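Local coordinates for sensor protein (Haloarcula marismortui ATCC 43049, PDB 3BWL) that is the PAS domain of a sensor histidine kinase that probably phosphorylates a protein histidine with ATP, and holds 1H-indole-3-carbaldehyde in this crystal, at residues R18-A21 against L22-S26; N43-F46 against C47-G51; Y52-S55 against E56-R60. All coordinates share one frame; numbering follows the deposited sequence.

Contact 1. Residues R18-A21 against L22-S26; sequences RLEA and LFENS
Asn-25 folds back onto Ala-21 in the last turn of helix 2-25, the long N-terminal helix that leads into the sheet of the PAS fold. The backbone runs as a regular alpha-helix: Leu-22 N donates to Arg-18 O at 3.0 Å, and Phe-23 and Glu-24 repeat the pattern with Leu-19 and Glu-20. At the final turn one carbonyl serves two donors of one residue, for Ala-21 O lies 2.9 Å from both Asn-25 N and Asn-25 ND2. The two reach the oxygen from opposite faces of its carbonyl plane, and so do not compete for the same position. With chi1 at -77° and chi2 at -78°, the amide of Asn-25 swings back along the helix and is turned until Ala-21 O lies close to the amide plane. Asparagine suits this place because its short amide reaches the carbonyl that its own N-H already uses, and the small CB of Ala-21, 3.9 Å from ND2 of Asn-25, does not obstruct it.

Leu-22 sets its CG 3.3 Å from Arg-18 O. Leu-19, Ala-21, Leu-22 and Asn-25 all pack on the second subunit, Leu-22 on its Phe-23, so this helix end is part of the dimer interface and apolar leucines suit it. The ring of Phe-23 is thrown clear of the preceding turn, since its CG stands anti to the backbone N (chi1 -178°). Arg-18 likewise turns outward, to a salt bridge with Glu-113 of the second subunit. Glu-24 bends at chi2, which lets OE1 accept from Gln-44 N while OE2 lies at the in-plane edge of the Phe-23 ring. The CG methylene of Glu-24 packs on the preceding turn, 3.3 Å from Glu-20 O.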
ATOM      1  N   ARG A  18       2.068   1.157 -13.410  1.00 24.35           N
ATOM      2  CA  ARG A  18       0.868   1.318 -12.588  1.00 24.07           C
ATOM      3  C   ARG A  18       1.154   0.920 -11.126  1.00 23.03           C
ATOM      4  O   ARG A  18       0.814   1.643 -10.177  1.00 21.41           O
ATOM      5  CB  ARG A  18      -0.237   0.418 -13.137  1.00 24.32           C
ATOM      6  CG  ARG A  18      -1.619   0.800 -12.718  1.00 29.48           C
ATOM      7  CD  ARG A  18      -2.608  -0.107 -13.420  1.00 34.80           C
ATOM      8  NE  ARG A  18      -2.402  -0.096 -14.874  1.00 39.86           N
ATOM      9  CZ  ARG A  18      -2.261  -1.177 -15.649  1.00 43.40           C
ATOM     10  NH1 ARG A  18      -2.325  -2.411 -15.144  1.00 44.65           N
ATOM     11  NH2 ARG A  18      -2.092  -1.019 -16.959  1.00 46.02           N
ATOM     12  N   LEU A  19       1.786  -0.237 -10.958  1.00 21.93           N
ATOM     13  CA  LEU A  19       2.112  -0.766  -9.611  1.00 22.91           C
ATOM     14  C   LEU A  19       3.106   0.147  -8.902  1.00 23.78           C
ATOM     15  O   LEU A  19       3.007   0.356  -7.681  1.00 23.74           O
ATOM     16  CB  LEU A  19       2.716  -2.150  -9.740  1.00 22.98           C
ATOM     17  CG  LEU A  19       1.730  -3.267 -10.072  1.00 23.15           C
ATOM     18  CD1 LEU A  19       2.511  -4.492 -10.572  1.00 23.00           C
ATOM     19  CD2 LEU A  19       0.848  -3.642  -8.862  1.00 21.94           C
ATOM     20  N   GLU A  20       4.043   0.716  -9.671  1.00 22.88           N
ATOM     21  CA  GLU A  20       4.961   1.714  -9.138  0.60 23.51           C
ATOM     22  C   GLU A  20       4.206   2.903  -8.551  1.00 22.63           C
ATOM     23  O   GLU A  20       4.478   3.338  -7.423  1.00 22.94           O
ATOM     24  CB  GLU A  20       5.952   2.174 -10.214  0.60 23.82           C
ATOM     25  CG  GLU A  20       6.952   3.251  -9.740  0.60 24.17           C
ATOM     26  CD  GLU A  20       8.154   3.387 -10.674  0.60 25.29           C
ATOM     27  OE1 GLU A  20       9.123   4.064 -10.290  0.60 28.74           O
ATOM     28  OE2 GLU A  20       8.156   2.795 -11.785  0.60 30.37           O
ATOM     29  N   ALA A  21       3.268   3.437  -9.324  1.00 21.14           N
ATOM     30  CA  ALA A  21       2.491   4.598  -8.866  1.00 20.70           C
ATOM     31  C   ALA A  21       1.608   4.315  -7.636  1.00 20.07           C
ATOM     32  O   ALA A  21       1.494   5.161  -6.764  1.00 18.81           O
ATOM     33  CB  ALA A  21       1.657   5.142  -9.996  1.00 21.43           C
ATOM     34  N   LEU A  22       1.044   3.115  -7.555  1.00 20.63           N
ATOM     35  CA  LEU A  22       0.275   2.713  -6.378  1.00 19.23           C
ATOM     36  C   LEU A  22       1.201   2.721  -5.139  1.00 18.37           C
ATOM     37  O   LEU A  22       0.820   3.223  -4.061  1.00 18.55           O
ATOM     38  CB  LEU A  22      -0.384   1.347  -6.575  1.00 20.08           C
ATOM     39  CG  LEU A  22      -1.399   1.319  -7.734  1.00 17.13           C
ATOM     40  CD1 LEU A  22      -2.150   0.014  -7.758  1.00 20.40           C
ATOM     41  CD2 LEU A  22      -2.386   2.463  -7.605  1.00 17.05           C
ATOM     42  N   PHE A  23       2.404   2.168  -5.291  1.00 17.45           N
ATOM     43  CA  PHE A  23       3.371   2.145  -4.192  1.00 17.00           C
ATOM     44  C   PHE A  23       3.745   3.573  -3.756  1.00 17.52           C
ATOM     45  O   PHE A  23       3.697   3.911  -2.543  1.00 18.01           O
ATOM     46  CB  PHE A  23       4.613   1.331  -4.608  1.00 17.62           C
ATOM     47  CG  PHE A  23       5.644   1.204  -3.531  1.00 19.67           C
ATOM     48  CD1 PHE A  23       5.460   0.272  -2.491  1.00 19.26           C
ATOM     49  CD2 PHE A  23       6.825   1.940  -3.595  1.00 20.49           C
ATOM     50  CE1 PHE A  23       6.437   0.112  -1.512  1.00 19.92           C
ATOM     51  CE2 PHE A  23       7.821   1.769  -2.596  1.00 19.04           C
ATOM     52  CZ  PHE A  23       7.625   0.873  -1.586  1.00 20.04           C
ATOM     53  N   GLU A  24       4.122   4.407  -4.724  1.00 17.98           N
ATOM     54  CA  GLU A  24       4.667   5.719  -4.373  1.00 19.26           C
ATOM     55  C   GLU A  24       3.582   6.669  -3.825  1.00 19.33           C
ATOM     56  O   GLU A  24       3.857   7.537  -2.963  1.00 19.23           O
ATOM     57  CB  GLU A  24       5.384   6.338  -5.582  1.00 20.43           C
ATOM     58  CG  GLU A  24       6.554   5.481  -6.131  1.00 22.76           C
ATOM     59  CD  GLU A  24       7.701   5.231  -5.124  1.00 28.64           C
ATOM     60  OE1 GLU A  24       7.732   5.838  -4.047  1.00 23.16           O
ATOM     61  OE2 GLU A  24       8.605   4.398  -5.420  1.00 31.06           O
ATOM     62  N   ASN A  25       2.363   6.518  -4.350  1.00 18.72           N
ATOM     63  CA  ASN A  25       1.252   7.421  -4.023  1.00 18.68           C
ATOM     64  C   ASN A  25       0.452   6.970  -2.799  1.00 17.96           C
ATOM     65  O   ASN A  25      -0.407   7.717  -2.315  1.00 17.72           O
ATOM     66  CB  ASN A  25       0.299   7.599  -5.232  1.00 18.24           C
ATOM     67  CG  ASN A  25       0.863   8.525  -6.268  1.00 22.88           C
ATOM     68  OD1 ASN A  25       0.827   9.728  -6.099  1.00 22.02           O
ATOM     69  ND2 ASN A  25       1.400   7.972  -7.336  1.00 22.25           N
ATOM     70  N   SER A  26       0.711   5.740  -2.320  1.00 16.78           N
ATOM     71  CA  SER A  26       0.032   5.239  -1.098  1.00 16.78           C
ATOM     72  C   SER A  26      -0.208   6.395  -0.082  1.00 16.93           C
ATOM     73  O   SER A  26       0.720   7.086   0.262  1.00 16.92           O
ATOM     74  CB  SER A  26       0.880   4.151  -0.431  1.00 16.36           C
ATOM     75  OG  SER A  26       0.214   3.744   0.761  1.00 20.21           O
TER

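Contact 2. Residues N43-F46 against C47-G51; sequences NQRF and CAELG
Helix 44-50 of the PAS domain, short and finished with a cap at each end, packs Leu-50 over Phe-46 one turn apart on its buried side. Asn-43 is the N-cap: its OD1 accepts from Phe-46 N at 2.9 Å, the donor lying above the plane of the side-chain carbonyl. Asparagine fits here because a short side chain can return to a backbone N-H that the first turn leaves without a carbonyl partner; the same OD1 also accepts from Ile-30 N.

Along the helix, Ala-48 N meets Gln-44 O at 2.8 Å and Leu-50 N meets Phe-46 O at 3.2 Å, whereas the bond from Cys-47 N to Asn-43 O is weak. A Schellman motif ends the helix: Tyr-52 N reaches back to Cys-47 O while Gly-51 N bonds Ala-48 O at 3.2 Å, and Gly-51, the C-prime residue, takes a positive phi that glycine adopts easily. The ring of Phe-46, its CG anti to the backbone N (chi1 -176°), stands out from the helix, and Leu-50 brings one methyl over a face. This CH-pi contact puts Leu-50 CD1 4.1 Å from the centroid of the Phe-46 ring, 29° off its normal.

Arg-45 and Glu-49 touch through their methylenes, Arg-45 CD lying 3.9 Å from Glu-49 CG, with guanidinium and carboxylate planes 60° apart. Bends at chi2 and chi3 carry the guanidinium to the carbonyls of Ser-26 and Asn-25, and Glu-49 forms a salt bridge with Arg-86 of the second subunit. Both polar ends are thus spent on other partners, and their opposite charges probably attract only at a distance; the sheet is met instead by Phe-46 and Leu-50 on Met-29 and by the Asn-43 bond.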
ATOM      1  N   ASN A  43       8.672   4.149   0.303  1.00 17.43           N
ATOM      2  CA  ASN A  43       7.938   4.874  -0.724  1.00 18.04           C
ATOM      3  C   ASN A  43       8.093   6.392  -0.555  1.00 17.79           C
ATOM      4  O   ASN A  43       8.672   6.869   0.422  1.00 17.59           O
ATOM      5  CB  ASN A  43       6.452   4.440  -0.817  1.00 18.43           C
ATOM      6  CG  ASN A  43       5.571   4.993   0.335  1.00 16.32           C
ATOM      7  OD1 ASN A  43       6.060   5.409   1.403  1.00 16.75           O
ATOM      8  ND2 ASN A  43       4.260   4.983   0.110  1.00 16.24           N
ATOM      9  N   GLN A  44       7.650   7.135  -1.556  1.00 17.53           N
ATOM     10  CA  GLN A  44       7.810   8.595  -1.523  0.50 18.44           C
ATOM     11  C   GLN A  44       7.042   9.182  -0.341  1.00 18.45           C
ATOM     12  O   GLN A  44       7.513  10.147   0.282  1.00 18.12           O
ATOM     13  CB  GLN A  44       7.404   9.258  -2.849  0.50 18.95           C
ATOM     14  CG  GLN A  44       7.404  10.810  -2.770  0.50 23.08           C
ATOM     15  CD  GLN A  44       8.800  11.415  -2.726  0.50 26.59           C
ATOM     16  OE1 GLN A  44       9.570  11.298  -3.680  0.50 30.73           O
ATOM     17  NE2 GLN A  44       9.120  12.095  -1.624  0.50 28.79           N
ATOM     18  N   ARG A  45       5.892   8.574   0.001  1.00 17.63           N
ATOM     19  CA  ARG A  45       5.087   9.049   1.131  1.00 16.71           C
ATOM     20  C   ARG A  45       5.921   9.045   2.450  1.00 17.27           C
ATOM     21  O   ARG A  45       5.858   9.992   3.228  1.00 16.76           O
ATOM     22  CB  ARG A  45       3.796   8.229   1.281  1.00 16.61           C
ATOM     23  CG  ARG A  45       2.810   8.838   2.302  1.00 17.03           C
ATOM     24  CD  ARG A  45       2.164  10.124   1.844  1.00 17.57           C
ATOM     25  NE  ARG A  45       1.284   9.849   0.687  1.00 16.18           N
ATOM     26  CZ  ARG A  45       0.577  10.748  -0.001  1.00 19.06           C
ATOM     27  NH1 ARG A  45       0.615  12.028   0.314  1.00 19.77           N
ATOM     28  NH2 ARG A  45      -0.196  10.352  -1.017  1.00 17.02           N
ATOM     29  N   PHE A  46       6.655   7.971   2.690  1.00 16.68           N
ATOM     30  CA  PHE A  46       7.513   7.867   3.879  1.00 17.73           C
ATOM     31  C   PHE A  46       8.480   9.047   3.936  1.00 18.48           C
ATOM     32  O   PHE A  46       8.575   9.727   4.957  1.00 17.86           O
ATOM     33  CB  PHE A  46       8.271   6.540   3.840  1.00 18.12           C
ATOM     34  CG  PHE A  46       9.104   6.283   5.065  1.00 18.01           C
ATOM     35  CD1 PHE A  46       8.642   5.419   6.045  1.00 20.09           C
ATOM     36  CD2 PHE A  46      10.337   6.899   5.223  1.00 19.09           C
ATOM     37  CE1 PHE A  46       9.393   5.170   7.203  1.00 17.73           C
ATOM     38  CE2 PHE A  46      11.120   6.674   6.374  1.00 20.61           C
ATOM     39  CZ  PHE A  46      10.657   5.788   7.349  1.00 20.66           C
ATOM     40  N   CYS A  47       9.196   9.283   2.828  1.00 18.61           N
ATOM     41  CA  CYS A  47      10.211  10.343   2.744  1.00 20.21           C
ATOM     42  C   CYS A  47       9.575  11.737   2.913  1.00 20.17           C
ATOM     43  O   CYS A  47      10.068  12.593   3.709  1.00 20.28           O
ATOM     44  CB  CYS A  47      10.939  10.235   1.399  1.00 20.61           C
ATOM     45  SG  CYS A  47      11.870   8.731   1.266  1.00 24.51           S
ATOM     46  N   ALA A  48       8.497  11.970   2.167  1.00 19.40           N
ATOM     47  CA  ALA A  48       7.793  13.242   2.216  1.00 19.97           C
ATOM     48  C   ALA A  48       7.244  13.556   3.609  1.00 20.72           C
ATOM     49  O   ALA A  48       7.442  14.655   4.106  1.00 19.45           O
ATOM     50  CB  ALA A  48       6.672  13.265   1.220  1.00 20.81           C
ATOM     51  N   GLU A  49       6.557  12.599   4.216  1.00 20.06           N
ATOM     52  CA  GLU A  49       5.939  12.795   5.550  1.00 20.81           C
ATOM     53  C   GLU A  49       7.015  13.116   6.600  1.00 21.25           C
ATOM     54  O   GLU A  49       6.800  13.976   7.449  1.00 21.47           O
ATOM     55  CB  GLU A  49       5.139  11.568   5.968  1.00 21.70           C
ATOM     56  CG  GLU A  49       3.807  11.353   5.131  1.00 24.27           C
ATOM     57  CD  GLU A  49       2.597  12.095   5.689  1.00 29.88           C
ATOM     58  OE1 GLU A  49       2.751  13.209   6.243  1.00 27.63           O
ATOM     59  OE2 GLU A  49       1.480  11.533   5.607  1.00 29.71           O
ATOM     60  N   LEU A  50       8.177  12.478   6.508  1.00 22.11           N
ATOM     61  CA  LEU A  50       9.257  12.710   7.499  1.00 23.92           C
ATOM     62  C   LEU A  50      10.234  13.820   7.129  1.00 24.45           C
ATOM     63  O   LEU A  50      11.039  14.214   7.953  1.00 24.16           O
ATOM     64  CB  LEU A  50       9.995  11.395   7.800  1.00 23.16           C
ATOM     65  CG  LEU A  50       9.083  10.331   8.438  1.00 25.75           C
ATOM     66  CD1 LEU A  50       9.950   9.167   8.897  1.00 28.10           C
ATOM     67  CD2 LEU A  50       8.283  10.883   9.611  1.00 25.59           C
ATOM     68  N   GLY A  51      10.128  14.335   5.904  1.00 24.24           N
ATOM     69  CA  GLY A  51      10.999  15.427   5.392  1.00 26.17           C
ATOM     70  C   GLY A  51      12.400  15.022   4.958  1.00 26.69           C
ATOM     71  O   GLY A  51      13.316  15.854   4.911  1.00 26.31           O
TER

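Contact 3. Residues Y52-S55 against E56-R60; sequences YDES and EVLGR
The compact loop 52-60 of the PAS domain contains an Asx turn at Asp-53 and carries Glu-54, a magnesium ligand in a crystal structure of this protein, although no magnesium is bound to it here. Two bonds join Asp-53 and Glu-56. The Glu-56 chain, CG beside the backbone N (chi1 -64°) and extended beyond it, carries OE1 to within 2.9 Å of Asp-53 N, which it meets with its anti lone pair; the backbone Glu-56 N donates to Asp-53 O at 2.8 Å. Asp-53 OD2 takes Ser-55 N and, at 2.8 Å, Ser-55 OG, from opposite faces of the carboxylate.

Tyr-52 has the Glu-56 carboxylate at its ring edge, while Val-57 CG2 packs 3.6 Å from Tyr-52 CB. Gly-59, at positive phi, suits the type II turn 57-60, after which the bent chain of Arg-60 sends NE to Glu-56 O at 2.7 Å. A water bridges Ser-55 O and Leu-58 O. Carboxylates on N-H groups, Glu-54 O shared by Val-57 N and Leu-58 N, and Arg-60 together brace the loop. The extended Glu-54 chain rests its CG 3.6 Å from Leu-58 CD1, consistent with its role as a magnesium ligand.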
ATOM      1  N   TYR A  52      12.596  13.745   4.666  1.00 27.23           N
ATOM      2  CA  TYR A  52      13.917  13.250   4.242  1.00 28.08           C
ATOM      3  C   TYR A  52      13.939  12.892   2.773  1.00 28.38           C
ATOM      4  O   TYR A  52      12.903  12.550   2.206  1.00 28.52           O
ATOM      5  CB  TYR A  52      14.257  11.975   5.008  1.00 29.02           C
ATOM      6  CG  TYR A  52      14.641  12.226   6.432  1.00 29.06           C
ATOM      7  CD1 TYR A  52      15.889  12.751   6.732  1.00 30.46           C
ATOM      8  CD2 TYR A  52      13.741  11.968   7.472  1.00 27.90           C
ATOM      9  CE1 TYR A  52      16.256  12.989   7.999  1.00 29.57           C
ATOM     10  CE2 TYR A  52      14.110  12.211   8.785  1.00 26.72           C
ATOM     11  CZ  TYR A  52      15.375  12.723   9.020  1.00 28.11           C
ATOM     12  OH  TYR A  52      15.803  13.006  10.272  1.00 30.49           O
ATOM     13  N   ASP A  53      15.117  12.998   2.157  1.00 28.32           N
ATOM     14  CA  ASP A  53      15.336  12.432   0.833  0.50 27.87           C
ATOM     15  C   ASP A  53      15.562  10.947   1.060  1.00 28.06           C
ATOM     16  O   ASP A  53      16.107  10.552   2.097  1.00 26.97           O
ATOM     17  CB  ASP A  53      16.585  13.041   0.188  0.50 28.15           C
ATOM     18  CG  ASP A  53      16.763  12.621  -1.268  0.50 27.45           C
ATOM     19  OD1 ASP A  53      16.038  13.156  -2.138  0.50 27.54           O
ATOM     20  OD2 ASP A  53      17.626  11.759  -1.543  0.50 27.39           O
ATOM     21  N   GLU A  54      15.193  10.138   0.075  1.00 27.75           N
ATOM     22  CA  GLU A  54      15.406   8.698   0.122  1.00 29.25           C
ATOM     23  C   GLU A  54      16.855   8.328   0.508  1.00 28.95           C
ATOM     24  O   GLU A  54      17.082   7.381   1.260  1.00 28.31           O
ATOM     25  CB  GLU A  54      15.035   8.090  -1.237  1.00 29.66           C
ATOM     26  CG  GLU A  54      15.160   6.602  -1.303  1.00 32.16           C
ATOM     27  CD  GLU A  54      14.810   6.049  -2.666  1.00 33.79           C
ATOM     28  OE1 GLU A  54      15.584   6.277  -3.628  1.00 35.59           O
ATOM     29  OE2 GLU A  54      13.771   5.370  -2.771  1.00 36.65           O
ATOM     30  N   SER A  55      17.816   9.083  -0.026  1.00 29.16           N
ATOM     31  CA  SER A  55      19.236   8.836   0.234  1.00 30.37           C
ATOM     32  C   SER A  55      19.623   8.987   1.715  1.00 30.38           C
ATOM     33  O   SER A  55      20.659   8.439   2.140  1.00 31.10           O
ATOM     34  CB  SER A  55      20.124   9.727  -0.653  1.00 30.17           C
ATOM     35  OG  SER A  55      20.054  11.088  -0.245  1.00 30.93           O
ATOM     36  N   GLU A  56      18.797   9.706   2.484  1.00 30.07           N
ATOM     37  CA  GLU A  56      19.013   9.946   3.929  1.00 30.76           C
ATOM     38  C   GLU A  56      18.354   8.859   4.796  1.00 29.17           C
ATOM     39  O   GLU A  56      18.478   8.875   6.016  1.00 29.57           O
ATOM     40  CB  GLU A  56      18.425  11.315   4.352  1.00 30.03           C
ATOM     41  CG  GLU A  56      19.063  12.571   3.710  1.00 32.99           C
ATOM     42  CD  GLU A  56      18.412  13.907   4.145  1.00 34.00           C
ATOM     43  OE1 GLU A  56      17.233  14.193   3.793  1.00 35.59           O
ATOM     44  OE2 GLU A  56      19.112  14.707   4.818  1.00 38.78           O
ATOM     45  N   VAL A  57      17.635   7.935   4.167  1.00 27.30           N
ATOM     46  CA  VAL A  57      16.848   6.934   4.875  1.00 26.15           C
ATOM     47  C   VAL A  57      17.306   5.515   4.543  1.00 24.57           C
ATOM     48  O   VAL A  57      17.448   4.712   5.428  1.00 23.27           O
ATOM     49  CB  VAL A  57      15.331   7.085   4.508  1.00 26.75           C
ATOM     50  CG1 VAL A  57      14.477   5.988   5.174  1.00 27.77           C
ATOM     51  CG2 VAL A  57      14.818   8.452   4.946  1.00 25.65           C
ATOM     52  N   LEU A  58      17.488   5.201   3.259  1.00 24.41           N
ATOM     53  CA  LEU A  58      17.904   3.859   2.863  1.00 23.44           C
ATOM     54  C   LEU A  58      19.210   3.454   3.550  1.00 24.24           C
ATOM     55  O   LEU A  58      20.196   4.216   3.565  1.00 22.76           O
ATOM     56  CB  LEU A  58      18.058   3.751   1.328  1.00 23.27           C
ATOM     57  CG  LEU A  58      16.782   3.809   0.467  1.00 23.74           C
ATOM     58  CD1 LEU A  58      17.073   3.592  -1.012  1.00 24.44           C
ATOM     59  CD2 LEU A  58      15.771   2.777   0.947  1.00 24.30           C
ATOM     60  N   GLY A  59      19.221   2.255   4.102  1.00 22.57           N
ATOM     61  CA  GLY A  59      20.444   1.755   4.716  1.00 22.90           C
ATOM     62  C   GLY A  59      20.526   2.074   6.172  1.00 22.20           C
ATOM     63  O   GLY A  59      21.316   1.458   6.885  1.00 23.19           O
ATOM     64  N   ARG A  60      19.724   3.031   6.635  1.00 22.16           N
ATOM     65  CA  ARG A  60      19.639   3.329   8.072  0.60 23.31           C
ATOM     66  C   ARG A  60      18.770   2.284   8.781  1.00 22.63           C
ATOM     67  O   ARG A  60      18.064   1.493   8.127  1.00 23.61           O
ATOM     68  CB  ARG A  60      19.036   4.716   8.306  0.60 23.42           C
ATOM     69  CG  ARG A  60      19.878   5.893   7.835  0.60 26.54           C
ATOM     70  CD  ARG A  60      19.869   6.963   8.900  0.60 30.93           C
ATOM     71  NE  ARG A  60      19.711   8.315   8.378  0.60 36.07           N
ATOM     72  CZ  ARG A  60      19.470   9.389   9.131  0.60 35.48           C
ATOM     73  NH1 ARG A  60      19.376   9.281  10.456  0.60 36.27           N
ATOM     74  NH2 ARG A  60      19.328  10.571   8.556  0.60 35.74           N
TER
HETATM   75  O   HOH W   1      21.276   6.678   4.291  0.60 51.81           O

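The three contacts follow one another along the chain, running from the N-terminal helix to helix 44-50 and the surface loop after it. Contact 1 closes helix 2-25, contact 2 is helix 44-50, reached after strands 29-33 and 39-42, and contact 3 is the loop that follows directly. The centres of contacts 1 and 2 lie about 13 Å apart, and those of contacts 2 and 3 about 10 Å; contacts 1 and 3, about 19 Å apart, do not touch. Helix 44-50 therefore joins the other two, through hydrogen bonds to the helix end and through Phe-46 against Val-57 of the loop. Contacts 1 and 2 also meet the second subunit, whereas contact 3 does not.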